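Local coordinates for protein serpin (Taeniopygia guttata, PDB 5HGC) that binds a cortisol-type steroid in a pocket and, as a member of the serpin family, may also act as a serine protease inhibitor, at residues N98-I103 with R148-K153; T223-H228 with P347-S352; Q250-E255 with L356-D361. All blocks are in the same frame, centred on the assembly; numbering follows the deposited sequence.

Contact 1 of 3, residues N98-I103 with R148-K153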
loop_
_atom_site.group_PDB
_atom_site.type_symbol
_atom_site.label_atom_id
_atom_site.label_comp_id
_atom_site.label_asym_id
_atom_site.label_seq_id
_atom_site.Cartn_x
_atom_site.Cartn_y
_atom_site.Cartn_z
ATOM N N ASN A 98 2.836 -11.273 -0.227
ATOM C CA ASN A 98 2.908 -11.706 1.150
ATOM C C ASN A 98 2.373 -10.696 2.168
ATOM O O ASN A 98 3.014 -10.377 3.148
ATOM C CB ASN A 98 4.285 -12.314 1.453
ATOM C CG ASN A 98 4.572 -13.548 0.552
ATOM O OD1 ASN A 98 3.674 -14.372 0.289
ATOM N ND2 ASN A 98 5.806 -13.653 0.043
ATOM N N MET A 99 1.167 -10.204 1.936
ATOM C CA MET A 99 0.620 -9.178 2.821
ATOM C C MET A 99 -0.059 -9.878 3.958
ATOM O O MET A 99 -0.706 -10.899 3.754
ATOM C CB MET A 99 -0.345 -8.259 2.097
ATOM C CG MET A 99 -1.549 -8.888 1.428
ATOM S SD MET A 99 -2.789 -7.584 1.226
ATOM C CE MET A 99 -3.906 -8.543 0.237
ATOM N N MET A 100 0.107 -9.331 5.158
ATOM C CA MET A 100 -0.347 -9.996 6.381
ATOM C C MET A 100 -1.075 -9.069 7.335
ATOM O O MET A 100 -0.699 -7.897 7.498
ATOM C CB MET A 100 0.828 -10.669 7.066
ATOM C CG MET A 100 1.398 -11.819 6.237
ATOM S SD MET A 100 3.165 -12.276 6.361
ATOM C CE MET A 100 4.096 -10.801 5.875
ATOM N N ASN A 101 -2.135 -9.632 7.920
ATOM C CA ASN A 101 -3.021 -9.042 8.933
ATOM C C ASN A 101 -2.889 -9.846 10.200
ATOM O O ASN A 101 -2.884 -11.078 10.131
ATOM C CB ASN A 101 -4.460 -9.257 8.507
ATOM C CG ASN A 101 -4.838 -8.387 7.359
ATOM O OD1 ASN A 101 -4.323 -7.249 7.232
ATOM N ND2 ASN A 101 -5.724 -8.901 6.487
ATOM N N ALA A 102 -2.749 -9.182 11.342
ATOM C CA ALA A 102 -2.756 -9.858 12.638
ATOM C C ALA A 102 -3.475 -8.983 13.641
ATOM O O ALA A 102 -3.493 -7.752 13.489
ATOM C CB ALA A 102 -1.363 -10.235 13.119
ATOM N N ILE A 103 -4.135 -9.649 14.601
ATOM C CA ILE A 103 -4.682 -9.011 15.783
ATOM C C ILE A 103 -4.061 -9.512 17.064
ATOM O O ILE A 103 -3.779 -10.688 17.198
ATOM C CB ILE A 103 -6.217 -8.997 15.864
ATOM C CG1 ILE A 103 -6.807 -10.403 15.892
ATOM C CG2 ILE A 103 -6.765 -8.209 14.710
ATOM C CD1 ILE A 103 -8.292 -10.492 16.254
ATOM N N ARG A 148 9.893 -12.307 12.107
ATOM C CA ARG A 148 10.022 -13.678 11.681
ATOM C C ARG A 148 9.146 -13.901 10.447
ATOM O O ARG A 148 9.534 -14.598 9.500
ATOM C CB ARG A 148 9.658 -14.627 12.829
ATOM C CG ARG A 148 10.012 -16.050 12.517
ATOM C CD ARG A 148 10.252 -16.895 13.746
ATOM N NE ARG A 148 10.691 -18.222 13.298
ATOM C CZ ARG A 148 10.985 -19.272 14.074
ATOM N NH1 ARG A 148 10.916 -19.234 15.419
ATOM N NH2 ARG A 148 11.360 -20.394 13.473
ATOM N N LYS A 149 7.980 -13.265 10.475
ATOM C CA LYS A 149 6.939 -13.380 9.461
ATOM C C LYS A 149 7.473 -12.776 8.138
ATOM O O LYS A 149 7.124 -13.241 7.062
ATOM C CB LYS A 149 5.678 -12.659 10.005
ATOM C CG LYS A 149 4.289 -13.208 9.700
ATOM C CD LYS A 149 4.184 -14.714 9.539
ATOM C CE LYS A 149 2.733 -15.168 9.429
ATOM N NZ LYS A 149 1.904 -14.958 8.192
ATOM N N THR A 150 8.374 -11.794 8.224
ATOM C CA THR A 150 8.807 -11.047 7.043
ATOM C C THR A 150 10.214 -11.429 6.645
ATOM O O THR A 150 10.877 -10.694 5.922
ATOM C CB THR A 150 8.683 -9.489 7.179
ATOM O OG1 THR A 150 9.573 -8.996 8.174
ATOM C CG2 THR A 150 7.256 -9.048 7.511
ATOM N N HIS A 151 10.655 -12.598 7.104
ATOM C CA HIS A 151 12.031 -13.095 6.868
ATOM C C HIS A 151 13.081 -12.015 7.100
ATOM O O HIS A 151 14.047 -11.927 6.372
ATOM C CB HIS A 151 12.162 -13.794 5.501
ATOM C CG HIS A 151 11.313 -15.024 5.389
ATOM N ND1 HIS A 151 10.948 -15.572 4.185
ATOM C CD2 HIS A 151 10.720 -15.793 6.338
ATOM C CE1 HIS A 151 10.186 -16.634 4.394
ATOM N NE2 HIS A 151 10.033 -16.791 5.692
ATOM N N GLY A 152 12.849 -11.180 8.108
ATOM C CA GLY A 152 13.822 -10.232 8.515
ATOM C C GLY A 152 13.567 -8.872 7.968
ATOM O O GLY A 152 14.062 -7.921 8.525
ATOM N N LYS A 153 12.737 -8.749 6.935
ATOM C CA LYS A 153 12.553 -7.462 6.200
ATOM C C LYS A 153 11.887 -6.328 6.940
ATOM O O LYS A 153 12.067 -5.180 6.565
ATOM C CB LYS A 153 11.845 -7.685 4.867
ATOM C CG LYS A 153 12.556 -8.688 3.956
ATOM C CD LYS A 153 13.950 -8.221 3.492
ATOM C CE LYS A 153 14.559 -9.256 2.544
ATOM N NZ LYS A 153 15.841 -8.802 1.947
#
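Met100 and Lys149 bring the two backbones closest, their CA atoms 8.6 Å apart, where strand 100-106 passes the C-terminal end of helix 135-149. The Met100 side chain spans most of this distance. Met100 has its CG beside the backbone N (chi1 -66°), reaches outward, and then bends at its last torsion. Its sulfur meets Lys149 twice: SD lies 3.6 Å from the Lys149 CG and 3.5 Å from the Lys149 NZ, because the lysine folds back over the thioether. The ammonium also forms a long, weak ion pair with Glu126. Beyond the sulfur, the Met100 CE rests against the methyl CG2 of Thr150 at 4.0 Å. The Thr150 hydroxyl is engaged elsewhere, with the backbone of Ile146 and Ile154, which leaves the methyl to meet the strand. Just after it, His151, with positive phi, is the C-prime residue of a Schellman motif, and Thr150 to Lys153 form a type I' turn. Replacing Met100 by an alanine is likely to leave the Thr150 methyl and the folded lysine chain without their shared partner and open a gap beside the helix end. In serpins this helix, known as helix F, lies across sheet A; here a soft, polarisable thioether fills the space between them by van der Waals contact, probably with some attraction between ammonium and sulfur but without a hydrogen bond.

Contact 2 of 3, residues T223-H228 with P347-S352. With HCY ((11alpha,14beta)-11,17,21-trihydroxypregn-4-ene-3,20-dione), chain B.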
loop_
_atom_site.group_PDB
_atom_site.type_symbol
_atom_site.label_atom_id
_atom_site.label_comp_id
_atom_site.label_asym_id
_atom_site.label_seq_id
_atom_site.Cartn_x
_atom_site.Cartn_y
_atom_site.Cartn_z
ATOM N N THR A 223 5.358 14.253 -15.499
ATOM C CA THR A 223 5.830 13.242 -16.406
ATOM C C THR A 223 5.465 11.922 -15.772
ATOM O O THR A 223 5.713 11.747 -14.619
ATOM C CB THR A 223 7.335 13.393 -16.605
ATOM O OG1 THR A 223 7.582 14.681 -17.172
ATOM C CG2 THR A 223 7.868 12.360 -17.542
ATOM N N VAL A 224 4.853 11.014 -16.536
ATOM C CA VAL A 224 4.482 9.672 -16.086
ATOM C C VAL A 224 5.310 8.647 -16.840
ATOM O O VAL A 224 5.282 8.643 -18.065
ATOM C CB VAL A 224 2.973 9.386 -16.310
ATOM C CG1 VAL A 224 2.571 8.001 -15.738
ATOM C CG2 VAL A 224 2.121 10.513 -15.708
ATOM N N VAL A 225 6.034 7.786 -16.118
ATOM C CA VAL A 225 6.704 6.666 -16.725
ATOM C C VAL A 225 6.207 5.400 -16.041
ATOM O O VAL A 225 6.146 5.329 -14.794
ATOM C CB VAL A 225 8.237 6.799 -16.621
ATOM C CG1 VAL A 225 8.933 5.569 -17.149
ATOM C CG2 VAL A 225 8.719 8.015 -17.427
ATOM N N ARG A 226 5.849 4.402 -16.844
ATOM C CA ARG A 226 5.365 3.153 -16.303
ATOM C C ARG A 226 6.278 1.971 -16.667
ATOM O O ARG A 226 6.563 1.742 -17.836
ATOM C CB ARG A 226 3.937 2.904 -16.771
ATOM C CG ARG A 226 3.364 1.613 -16.235
ATOM C CD ARG A 226 3.578 0.510 -17.253
ATOM N NE ARG A 226 2.473 0.538 -18.206
ATOM C CZ ARG A 226 1.221 0.231 -17.898
ATOM N NH1 ARG A 226 0.905 -0.173 -16.650
ATOM N NH2 ARG A 226 0.286 0.337 -18.815
ATOM N N LEU A 227 6.694 1.217 -15.654
ATOM C CA LEU A 227 7.647 0.117 -15.784
ATOM C C LEU A 227 6.964 -1.120 -15.289
ATOM O O LEU A 227 6.357 -1.074 -14.214
ATOM C CB LEU A 227 8.906 0.374 -14.929
ATOM C CG LEU A 227 9.822 1.539 -15.340
ATOM C CD1 LEU A 227 11.160 1.493 -14.606
ATOM C CD2 LEU A 227 10.018 1.475 -16.855
ATOM N N HIS A 228 7.019 -2.209 -16.053
ATOM C CA HIS A 228 6.433 -3.454 -15.574
ATOM C C HIS A 228 7.402 -4.192 -14.704
ATOM O O HIS A 228 8.630 -4.208 -14.940
ATOM C CB HIS A 228 6.008 -4.376 -16.709
ATOM C CG HIS A 228 4.859 -3.847 -17.494
ATOM N ND1 HIS A 228 3.698 -3.389 -16.896
ATOM C CD2 HIS A 228 4.684 -3.702 -18.821
ATOM C CE1 HIS A 228 2.861 -2.974 -17.829
ATOM N NE2 HIS A 228 3.433 -3.162 -19.004
ATOM N N PRO A 347 14.854 11.496 -25.777
ATOM C CA PRO A 347 14.588 12.215 -24.487
ATOM C C PRO A 347 15.325 11.566 -23.319
ATOM O O PRO A 347 15.723 10.386 -23.415
ATOM C CB PRO A 347 13.077 12.084 -24.290
ATOM C CG PRO A 347 12.653 11.071 -25.286
ATOM C CD PRO A 347 13.625 11.044 -26.432
ATOM N N THR A 348 15.562 12.352 -22.272
ATOM C CA THR A 348 16.105 11.856 -21.021
ATOM C C THR A 348 15.103 12.237 -19.941
ATOM O O THR A 348 14.710 13.399 -19.881
ATOM C CB THR A 348 17.452 12.534 -20.726
ATOM O OG1 THR A 348 18.355 12.213 -21.767
ATOM C CG2 THR A 348 18.073 12.062 -19.424
ATOM N N ILE A 349 14.675 11.274 -19.123
ATOM C CA ILE A 349 13.846 11.550 -17.927
ATOM C C ILE A 349 14.645 11.123 -16.702
ATOM O O ILE A 349 15.140 9.991 -16.628
ATOM C CB ILE A 349 12.504 10.777 -17.903
ATOM C CG1 ILE A 349 11.702 10.963 -19.218
ATOM C CG2 ILE A 349 11.655 11.127 -16.668
ATOM C CD1 ILE A 349 11.340 12.392 -19.586
ATOM N N GLU A 350 14.789 12.043 -15.755
ATOM C CA GLU A 350 15.599 11.783 -14.581
ATOM C C GLU A 350 14.812 12.036 -13.291
ATOM O O GLU A 350 14.411 13.150 -13.016
ATOM C CB GLU A 350 16.886 12.598 -14.633
ATOM C CG GLU A 350 17.674 12.469 -13.346
ATOM C CD GLU A 350 19.085 12.996 -13.424
ATOM O OE1 GLU A 350 19.318 13.982 -14.179
ATOM O OE2 GLU A 350 19.932 12.400 -12.711
ATOM N N PHE A 351 14.552 10.995 -12.513
ATOM C CA PHE A 351 13.774 11.189 -11.287
ATOM C C PHE A 351 14.746 11.658 -10.223
ATOM O O PHE A 351 15.361 10.866 -9.510
ATOM C CB PHE A 351 13.071 9.888 -10.916
ATOM C CG PHE A 351 11.837 9.638 -11.727
ATOM C CD1 PHE A 351 11.935 9.146 -13.058
ATOM C CD2 PHE A 351 10.574 9.924 -11.192
ATOM C CE1 PHE A 351 10.795 8.947 -13.838
ATOM C CE2 PHE A 351 9.440 9.710 -11.965
ATOM C CZ PHE A 351 9.533 9.239 -13.294
ATOM N N SER A 352 14.960 12.952 -10.171
ATOM C CA SER A 352 16.014 13.444 -9.321
ATOM C C SER A 352 15.460 14.560 -8.461
ATOM O O SER A 352 16.188 15.296 -7.836
ATOM C CB SER A 352 17.209 13.896 -10.156
ATOM O OG SER A 352 16.833 15.031 -10.904
HETATM C C1 HCY B . -9.408 2.195 -13.710
HETATM C C2 HCY B . -10.691 2.765 -13.110
HETATM C C3 HCY B . -10.963 2.212 -11.729
HETATM C C4 HCY B . -9.904 1.501 -10.975
HETATM C C5 HCY B . -8.625 1.633 -11.347
HETATM C C6 HCY B . -7.534 1.320 -10.346
HETATM C C7 HCY B . -6.459 0.420 -10.997
HETATM C C8 HCY B . -6.026 0.806 -12.416
HETATM C C9 HCY B . -7.268 1.021 -13.309
HETATM C C10 HCY B . -8.229 2.092 -12.745
HETATM C C12 HCY B . -5.915 0.122 -15.392
HETATM C C11 HCY B . -6.959 1.119 -14.844
HETATM C C13 HCY B . -4.678 0.002 -14.452
HETATM C C14 HCY B . -5.179 -0.284 -13.035
HETATM C C15 HCY B . -3.986 -0.860 -12.309
HETATM C C16 HCY B . -3.208 -1.640 -13.360
HETATM C C17 HCY B . -3.805 -1.248 -14.735
HETATM C C18 HCY B . -3.749 1.251 -14.490
HETATM C C19 HCY B . -7.610 3.494 -12.559
HETATM C C20 HCY B . -2.750 -1.090 -15.815
HETATM C C21 HCY B . -3.058 -1.462 -17.251
HETATM O O1 HCY B . -12.046 2.419 -11.219
HETATM O O2 HCY B . -6.451 2.448 -15.002
HETATM O O3 HCY B . -4.613 -2.340 -15.231
HETATM O O4 HCY B . -1.639 -0.658 -15.546
HETATM O O5 HCY B . -2.396 -0.447 -18.004
#
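Thr223 and Ile349 meet through their methyl ends, tip to tip, with the Thr223 CG2 4.0 Å from the Ile349 CD1 and 4.1 Å from the Ile349 CG2. The isoleucine presents both groups at once: CG2 is anti to its backbone N, CG1 lies beside that N (chi1 -52°), and a second bend curls CD1 back to the threonine. Two residues along the strand, Val225 also points at the partner segment. Its CG2 is 4.3 Å from the Ile349 CG2 and 4.2 Å from the Phe351 CE1, where it meets the phenylalanine ring at its edge, near the ring plane. Phe351 is held in turn by edge-to-face contacts with Phe273 and Phe355. The pair joins sheets B and C of the serpin fold: strand 222-228 belongs to sheet B, and strand 348-350 is the short strand of sheet C that follows the reactive-centre loop, ending at an inverse gamma turn centred on Phe351. Arg226 leaves strand 222-228 for the steroid instead. Its chain starts extended (chi1 -180°) and then bends twice, so that the guanidinium meets the ligand side chain with two bonds: NH1 to HCY O4 at 2.8 Å, and NH2 to HCY O5 at 2.9 Å and almost straight (174°). One guanidinium face carries the His228 CE1, 3.3 Å above the plane, while Asp213 binds NE through a salt bridge and Thr234 takes a bond from NH1.

Contact 3 of 3, residues Q250-E255 with L356-D361. With HCY ((11alpha,14beta)-11,17,21-trihydroxypregn-4-ene-3,20-dione), chain B.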
loop_
_atom_site.group_PDB
_atom_site.type_symbol
_atom_site.label_atom_id
_atom_site.label_comp_id
_atom_site.label_asym_id
_atom_site.label_seq_id
_atom_site.Cartn_x
_atom_site.Cartn_y
_atom_site.Cartn_z
ATOM N N GLN A 250 -3.516 16.982 -4.217
ATOM C CA GLN A 250 -4.915 17.358 -3.961
ATOM C C GLN A 250 -5.896 16.871 -5.027
ATOM O O GLN A 250 -7.094 16.871 -4.820
ATOM C CB GLN A 250 -5.068 18.878 -3.791
ATOM C CG GLN A 250 -4.565 19.479 -2.473
ATOM C CD GLN A 250 -4.105 20.965 -2.610
ATOM O OE1 GLN A 250 -4.375 21.672 -3.617
ATOM N NE2 GLN A 250 -3.377 21.427 -1.607
ATOM N N THR A 251 -5.395 16.463 -6.173
ATOM C CA THR A 251 -6.237 16.080 -7.306
ATOM C C THR A 251 -6.249 14.575 -7.458
ATOM O O THR A 251 -7.213 14.021 -7.971
ATOM C CB THR A 251 -5.565 16.602 -8.593
ATOM O OG1 THR A 251 -5.146 17.939 -8.365
ATOM C CG2 THR A 251 -6.436 16.457 -9.899
ATOM N N LEU A 252 -5.144 13.926 -7.083
ATOM C CA LEU A 252 -4.878 12.577 -7.562
ATOM C C LEU A 252 -6.043 11.650 -7.152
ATOM O O LEU A 252 -6.429 11.569 -5.982
ATOM C CB LEU A 252 -3.507 12.088 -7.074
ATOM C CG LEU A 252 -3.149 10.658 -7.504
ATOM C CD1 LEU A 252 -2.881 10.520 -9.002
ATOM C CD2 LEU A 252 -1.969 10.150 -6.677
ATOM N N ASP A 253 -6.642 11.009 -8.128
ATOM C CA ASP A 253 -7.763 10.140 -7.847
ATOM C C ASP A 253 -7.723 9.079 -8.947
ATOM O O ASP A 253 -6.846 9.138 -9.823
ATOM C CB ASP A 253 -9.080 10.934 -7.826
ATOM C CG ASP A 253 -9.476 11.508 -9.224
ATOM O OD1 ASP A 253 -8.614 11.542 -10.137
ATOM O OD2 ASP A 253 -10.650 11.934 -9.420
ATOM N N LYS A 254 -8.660 8.142 -8.946
ATOM C CA LYS A 254 -8.584 7.035 -9.866
ATOM C C LYS A 254 -8.876 7.393 -11.316
ATOM O O LYS A 254 -8.541 6.638 -12.234
ATOM C CB LYS A 254 -9.493 5.909 -9.413
ATOM C CG LYS A 254 -10.963 6.230 -9.432
ATOM C CD LYS A 254 -11.723 4.947 -9.759
ATOM C CE LYS A 254 -13.066 4.911 -9.045
ATOM N NZ LYS A 254 -13.831 6.201 -9.038
ATOM N N GLU A 255 -9.518 8.538 -11.516
ATOM C CA GLU A 255 -9.820 9.037 -12.836
ATOM C C GLU A 255 -8.511 9.551 -13.462
ATOM O O GLU A 255 -8.234 9.227 -14.629
ATOM C CB GLU A 255 -10.898 10.122 -12.766
ATOM C CG GLU A 255 -12.338 9.649 -12.515
ATOM C CD GLU A 255 -12.670 9.151 -11.085
ATOM O OE1 GLU A 255 -12.151 9.611 -10.015
ATOM O OE2 GLU A 255 -13.518 8.249 -11.048
ATOM N N LEU A 356 6.089 10.564 -7.134
ATOM C CA LEU A 356 5.270 9.489 -6.658
ATOM C C LEU A 356 5.683 8.181 -7.292
ATOM O O LEU A 356 6.111 8.148 -8.477
ATOM C CB LEU A 356 3.812 9.741 -6.985
ATOM C CG LEU A 356 3.237 11.094 -6.580
ATOM C CD1 LEU A 356 1.731 11.062 -6.774
ATOM C CD2 LEU A 356 3.575 11.420 -5.141
ATOM N N MET A 357 5.577 7.101 -6.498
ATOM C CA MET A 357 5.650 5.748 -7.037
ATOM C C MET A 357 4.351 4.959 -6.678
ATOM O O MET A 357 4.003 4.790 -5.471
ATOM C CB MET A 357 6.896 5.054 -6.569
ATOM C CG MET A 357 6.964 3.661 -7.141
ATOM S SD MET A 357 8.608 3.038 -6.785
ATOM C CE MET A 357 8.792 1.565 -7.805
ATOM N N LEU A 358 3.606 4.531 -7.706
ATOM C CA LEU A 358 2.330 3.856 -7.464
ATOM C C LEU A 358 2.427 2.450 -8.049
ATOM O O LEU A 358 2.718 2.279 -9.248
ATOM C CB LEU A 358 1.145 4.615 -8.052
ATOM C CG LEU A 358 1.196 6.143 -7.929
ATOM C CD1 LEU A 358 0.064 6.751 -8.732
ATOM C CD2 LEU A 358 1.131 6.593 -6.476
ATOM N N ILE A 359 2.235 1.437 -7.201
ATOM C CA ILE A 359 2.440 0.069 -7.653
ATOM C C ILE A 359 1.112 -0.596 -7.669
ATOM O O ILE A 359 0.408 -0.549 -6.673
ATOM C CB ILE A 359 3.431 -0.664 -6.778
ATOM C CG1 ILE A 359 4.765 0.123 -6.777
ATOM C CG2 ILE A 359 3.578 -2.088 -7.255
ATOM C CD1 ILE A 359 5.818 -0.294 -5.747
ATOM N N PHE A 360 0.765 -1.179 -8.808
ATOM C CA PHE A 360 -0.525 -1.862 -8.989
ATOM C C PHE A 360 -0.345 -3.337 -9.407
ATOM O O PHE A 360 0.731 -3.740 -9.981
ATOM C CB PHE A 360 -1.388 -1.205 -10.066
ATOM C CG PHE A 360 -1.600 0.279 -9.888
ATOM C CD1 PHE A 360 -0.688 1.211 -10.451
ATOM C CD2 PHE A 360 -2.713 0.760 -9.177
ATOM C CE1 PHE A 360 -0.874 2.576 -10.303
ATOM C CE2 PHE A 360 -2.893 2.127 -9.036
ATOM C CZ PHE A 360 -1.977 3.037 -9.605
ATOM N N ASP A 361 -1.399 -4.129 -9.154
ATOM C CA ASP A 361 -1.505 -5.433 -9.811
ATOM C C ASP A 361 -2.415 -5.379 -11.064
ATOM O O ASP A 361 -3.584 -5.003 -10.931
ATOM C CB ASP A 361 -1.961 -6.507 -8.818
ATOM C CG ASP A 361 -2.134 -7.883 -9.471
ATOM O OD1 ASP A 361 -1.372 -8.204 -10.436
ATOM O OD2 ASP A 361 -3.057 -8.636 -9.021
HETATM C C1 HCY B . -9.408 2.195 -13.710
HETATM C C2 HCY B . -10.691 2.765 -13.110
HETATM C C3 HCY B . -10.963 2.212 -11.729
HETATM C C4 HCY B . -9.904 1.501 -10.975
HETATM C C5 HCY B . -8.625 1.633 -11.347
HETATM C C6 HCY B . -7.534 1.320 -10.346
HETATM C C7 HCY B . -6.459 0.420 -10.997
HETATM C C8 HCY B . -6.026 0.806 -12.416
HETATM C C9 HCY B . -7.268 1.021 -13.309
HETATM C C10 HCY B . -8.229 2.092 -12.745
HETATM C C12 HCY B . -5.915 0.122 -15.392
HETATM C C11 HCY B . -6.959 1.119 -14.844
HETATM C C13 HCY B . -4.678 0.002 -14.452
HETATM C C14 HCY B . -5.179 -0.284 -13.035
HETATM C C15 HCY B . -3.986 -0.860 -12.309
HETATM C C16 HCY B . -3.208 -1.640 -13.360
HETATM C C17 HCY B . -3.805 -1.248 -14.735
HETATM C C18 HCY B . -3.749 1.251 -14.490
HETATM C C19 HCY B . -7.610 3.494 -12.559
HETATM C C20 HCY B . -2.750 -1.090 -15.815
HETATM C C21 HCY B . -3.058 -1.462 -17.251
HETATM O O1 HCY B . -12.046 2.419 -11.219
HETATM O O2 HCY B . -6.451 2.448 -15.002
HETATM O O3 HCY B . -4.613 -2.340 -15.231
HETATM O O4 HCY B . -1.639 -0.658 -15.546
HETATM O O5 HCY B . -2.396 -0.447 -18.004
#
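A small, fully buried leucine contact joins the connection between helices 245-251 and 254-263 to strand 355-361, on a face of sheet B in the serpin core. Leu252, between the two helices, and Leu356 reach toward each other tip to tip, with the Leu252 CD2 3.8 Å from the Leu356 CD1. The same CD2 looks more loosely on the Leu358 CD1, at 4.5 Å, and so faces two residues that lie on one side of the strand. Leu252 is carried there by an extended first torsion, CG anti to the backbone N (chi1 179°), and its remaining neighbours include Phe20, Ile257 and Trp260. Right after it Asp253 takes the N-cap position of helix 254-263; its side chain caps a backbone N early in the helix and bonds the Thr256 hydroxyl. In serpins these two helices are G and H, and here the space between helix H, helix 12-29 (helix A) and sheet B holds the steroid. Lys254 and Phe360 line this pocket from the two segments. The alkyl part of Lys254 runs beside the ring ketone, its CD 3.5 Å from HCY C3. The chain then turns away from the ketone, and the Lys254 NZ makes a salt bridge with the Glu255 OE2 at 2.9 Å, on the syn side of the carboxylate and 22° out of its plane, and another with Asp17. Phe360 touches the five-membered ring: its CB is 3.4 Å from HCY C15, and its aromatic ring meets that carbon obliquely.

Overall arrangement
Contacts 2 and 3 are neighbours, their centres 15 Å apart, and both reach the bound steroid: Arg226 of contact 2 holds its hydroxyketone side chain, whereas Lys254 of contact 3 lies by the ring ketone and Phe360 near the five-membered ring. Their segments alternate along the chain, and strand 348-350 leads directly into strand 355-361. Sheet B, through Arg226 and Phe360, and helix 254-263, through Lys254, reach one ligand, while sheet C packs on sheet B away from it. Contact 1 closes earlier in the sequence and stands apart on sheet A. Its centre is 32 Å from that of contact 2 and 25 Å from that of contact 3, with nearest atoms about 17 and 9 Å away.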